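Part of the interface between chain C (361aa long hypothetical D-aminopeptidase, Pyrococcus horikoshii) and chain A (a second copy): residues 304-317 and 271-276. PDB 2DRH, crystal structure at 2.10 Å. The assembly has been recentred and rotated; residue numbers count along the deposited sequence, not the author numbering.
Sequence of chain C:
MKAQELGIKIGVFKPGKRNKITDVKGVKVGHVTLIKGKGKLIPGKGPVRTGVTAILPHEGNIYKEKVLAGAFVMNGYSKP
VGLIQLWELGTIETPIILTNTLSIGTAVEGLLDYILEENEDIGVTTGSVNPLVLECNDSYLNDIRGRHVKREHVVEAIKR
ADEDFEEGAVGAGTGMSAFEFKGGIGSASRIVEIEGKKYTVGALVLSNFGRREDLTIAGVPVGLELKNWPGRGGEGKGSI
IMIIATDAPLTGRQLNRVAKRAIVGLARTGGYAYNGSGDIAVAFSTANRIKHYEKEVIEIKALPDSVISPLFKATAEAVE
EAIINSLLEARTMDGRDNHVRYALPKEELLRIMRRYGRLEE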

# COMPACT_ATOMS: atom_id res chain seq x y z
N PRO C 304 23.69 -2.61 0.91
CA PRO C 304 23.07 -2.54 -0.41
C PRO C 304 22.10 -3.72 -0.45
O PRO C 304 22.39 -4.76 0.14
CB PRO C 304 24.25 -2.74 -1.36
CG PRO C 304 25.42 -2.19 -0.56
CD PRO C 304 25.15 -2.76 0.81
N ASP C 305 20.97 -3.56 -1.13
CA ASP C 305 19.97 -4.62 -1.20
C ASP C 305 20.46 -5.95 -1.77
O ASP C 305 19.89 -7.00 -1.48
CB ASP C 305 18.75 -4.14 -1.99
CG ASP C 305 17.93 -3.12 -1.23
OD1 ASP C 305 17.39 -3.47 -0.16
OD2 ASP C 305 17.82 -1.97 -1.69
N SER C 306 21.51 -5.93 -2.58
CA SER C 306 22.01 -7.16 -3.19
C SER C 306 22.73 -8.09 -2.20
O SER C 306 23.01 -9.25 -2.53
CB SER C 306 22.94 -6.83 -4.36
OG SER C 306 24.10 -6.14 -3.93
N VAL C 307 23.02 -7.61 -0.99
CA VAL C 307 23.70 -8.45 -0.02
C VAL C 307 22.88 -8.81 1.22
O VAL C 307 23.35 -9.56 2.08
CB VAL C 307 25.04 -7.79 0.44
CG1 VAL C 307 25.89 -7.43 -0.76
CG2 VAL C 307 24.75 -6.54 1.27
N ILE C 308 21.66 -8.30 1.32
CA ILE C 308 20.85 -8.60 2.51
C ILE C 308 19.99 -9.86 2.47
O ILE C 308 19.24 -10.13 3.42
CB ILE C 308 19.96 -7.41 2.89
CG1 ILE C 308 18.83 -7.23 1.87
CG2 ILE C 308 20.81 -6.15 3.00
CD1 ILE C 308 17.85 -6.13 2.25
N SER C 309 20.09 -10.66 1.40
CA SER C 309 19.30 -11.89 1.35
C SER C 309 19.54 -12.77 2.58
O SER C 309 18.62 -13.46 3.05
CB SER C 309 19.60 -12.68 0.07
OG SER C 309 19.12 -12.01 -1.08
N PRO C 310 20.77 -12.76 3.13
CA PRO C 310 20.98 -13.60 4.32
C PRO C 310 20.09 -13.18 5.48
O PRO C 310 19.62 -14.03 6.24
CB PRO C 310 22.47 -13.40 4.62
CG PRO C 310 23.05 -13.20 3.24
CD PRO C 310 22.05 -12.24 2.63
N LEU C 311 19.87 -11.88 5.62
CA LEU C 311 19.02 -11.35 6.69
C LEU C 311 17.56 -11.78 6.44
O LEU C 311 16.84 -12.07 7.38
CB LEU C 311 19.12 -9.83 6.74
CG LEU C 311 20.50 -9.24 7.04
CD1 LEU C 311 20.47 -7.73 6.83
CD2 LEU C 311 20.91 -9.58 8.46
N PHE C 312 17.15 -11.81 5.18
CA PHE C 312 15.78 -12.22 4.85
C PHE C 312 15.59 -13.65 5.35
O PHE C 312 14.58 -13.95 5.98
CB PHE C 312 15.54 -12.17 3.34
CG PHE C 312 15.38 -10.77 2.78
CD1 PHE C 312 15.33 -9.67 3.63
CD2 PHE C 312 15.27 -10.57 1.41
CE1 PHE C 312 15.16 -8.38 3.11
CE2 PHE C 312 15.10 -9.29 0.88
CZ PHE C 312 15.05 -8.19 1.73
N LYS C 313 16.58 -14.50 5.09
CA LYS C 313 16.52 -15.90 5.51
C LYS C 313 16.56 -16.05 7.02
O LYS C 313 15.74 -16.77 7.60
CB LYS C 313 17.67 -16.70 4.88
CG LYS C 313 17.70 -18.14 5.37
CD LYS C 313 18.46 -19.05 4.43
CE LYS C 313 18.33 -20.50 4.88
NZ LYS C 313 16.90 -20.94 5.05
N ALA C 314 17.52 -15.39 7.66
CA ALA C 314 17.66 -15.45 9.11
C ALA C 314 16.35 -15.03 9.79
O ALA C 314 16.00 -15.55 10.86
CB ALA C 314 18.81 -14.54 9.56
N THR C 315 15.64 -14.09 9.20
CA THR C 315 14.38 -13.62 9.78
C THR C 315 13.36 -14.76 9.80
O THR C 315 12.72 -15.01 10.82
CB THR C 315 13.79 -12.45 8.98
OG1 THR C 315 14.76 -11.40 8.87
CG2 THR C 315 12.54 -11.90 9.69
N ALA C 316 13.23 -15.46 8.68
CA ALA C 316 12.30 -16.57 8.56
C ALA C 316 12.64 -17.66 9.57
O ALA C 316 11.75 -18.23 10.20
CB ALA C 316 12.35 -17.15 7.15
N GLU C 317 13.93 -17.94 9.71
CA GLU C 317 14.40 -18.97 10.63
C GLU C 317 14.06 -18.64 12.08
O GLU C 317 13.48 -19.46 12.79
CB GLU C 317 15.92 -19.15 10.48
CG GLU C 317 16.33 -20.06 9.33
CD GLU C 317 17.84 -20.26 9.26
OE1 GLU C 317 18.49 -20.32 10.33
OE2 GLU C 317 18.38 -20.37 8.14
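Chain A, residues 271-276: GYAYNG

An irregular segment of chain A lies along one side of the first turns of a chain C helix, held by one direct hydrogen bond, a cation-pi contact and a bridging water, with 489 Å² buried between the two stretches. Residues 271-276 of chain A form neither helix nor strand, and they run against the direction of the helix that begins at Ser C309: the CA of Tyr A272 lies 6.2 Å from the CA of Lys C313, whereas the CA of Tyr A274 lies 5.0 Å from the CA of Ser C309. Ala A273, between the two tyrosines, has positive phi and psi (55/62), a conformation in which the chain turns, and Asn A275 follows with -47/-50.

At the start of the helix, Ser C309 points its CA-to-CB bond toward chain A, and its OG accepts a hydrogen bond from Asn A275 N at 2.9 Å, with an N-H...O angle of 160°. A small polar side chain suits this place, since it reaches a backbone amide while letting the segment pass close by; Ser C309 OG is also 3.6 Å from Tyr A274 CB. Asn A275, with chi1 in the t well, is the most heavily covered residue of its stretch. Its side chain extends over the residues before Ser C309, where Asn A275 ND2 comes within 3.5 Å of Ser C306 CA.

One turn along, the ring of Phe C312, whose CA-to-CB bond points toward chain A, turns its edge to Tyr A274 C; Phe C312 CD2 is 3.5 Å from Ala A273 O and 4.1 Å from Tyr A274 C. The backbone of Phe C312 contributes as well: a water donates to Phe C312 O at 3.0 Å and to Tyr A272 O at 3.2 Å, joining two carbonyls that, both being acceptors, could not bond to each other.

Tyr A272 ends the contact along the helix. The CA-to-CB bond of Lys C313 points sideways to chain A, but the end of its long chain comes nearer: t at the first three chi angles and p at the fourth, it carries the ammonium over one face of the tyrosine ring. Lys C313 NZ is 3.7 Å from the centroid of the Tyr A272 ring and 32° off its normal, a cation-pi arrangement in which the positive charge meets the electron-rich face. Lys C313 NZ also forms a salt bridge with Glu C317 OE2 at 3.5 Å, one helical turn on. At the ring edge, Ala C316 CB packs 3.9 Å from Tyr A272 CD2, its short methyl allowing the broad aromatic to settle close to the helix.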

# COMPACT_ATOMS: atom_id res chain seq x y z
N GLY A 271 10.64 -21.32 -0.33
CA GLY A 271 10.73 -20.01 -0.95
C GLY A 271 10.88 -18.92 0.11
O GLY A 271 9.96 -18.69 0.90
N TYR A 272 12.04 -18.25 0.10
CA TYR A 272 12.34 -17.20 1.07
C TYR A 272 12.30 -15.78 0.50
O TYR A 272 12.57 -14.81 1.22
CB TYR A 272 13.71 -17.45 1.70
CG TYR A 272 13.82 -18.76 2.47
CD1 TYR A 272 14.12 -19.95 1.81
CD2 TYR A 272 13.58 -18.80 3.84
CE1 TYR A 272 14.18 -21.15 2.50
CE2 TYR A 272 13.64 -20.00 4.54
CZ TYR A 272 13.94 -21.17 3.87
OH TYR A 272 13.98 -22.37 4.56
N ALA A 273 11.99 -15.66 -0.79
CA ALA A 273 11.93 -14.37 -1.46
C ALA A 273 13.25 -13.60 -1.29
O ALA A 273 13.28 -12.52 -0.70
CB ALA A 273 10.76 -13.54 -0.90
N TYR A 274 14.33 -14.17 -1.80
CA TYR A 274 15.63 -13.50 -1.71
C TYR A 274 15.53 -12.14 -2.39
O TYR A 274 14.56 -11.85 -3.11
CB TYR A 274 16.72 -14.34 -2.37
CG TYR A 274 16.98 -15.65 -1.65
CD1 TYR A 274 17.15 -15.68 -0.26
CD2 TYR A 274 17.05 -16.85 -2.35
CE1 TYR A 274 17.40 -16.88 0.41
CE2 TYR A 274 17.30 -18.06 -1.69
CZ TYR A 274 17.47 -18.06 -0.32
OH TYR A 274 17.73 -19.25 0.33
N ASN A 275 16.54 -11.30 -2.17
CA ASN A 275 16.54 -9.97 -2.74
C ASN A 275 16.18 -9.83 -4.21
O ASN A 275 15.36 -8.99 -4.57
CB ASN A 275 17.90 -9.30 -2.53
CG ASN A 275 17.93 -7.92 -3.12
OD1 ASN A 275 17.24 -7.01 -2.66
ND2 ASN A 275 18.73 -7.75 -4.17
N GLY A 276 16.81 -10.64 -5.07
CA GLY A 276 16.53 -10.55 -6.49
C GLY A 276 15.41 -11.44 -7.01
O GLY A 276 15.28 -11.61 -8.22
O HOH W 1 12.46 -15.28 4.39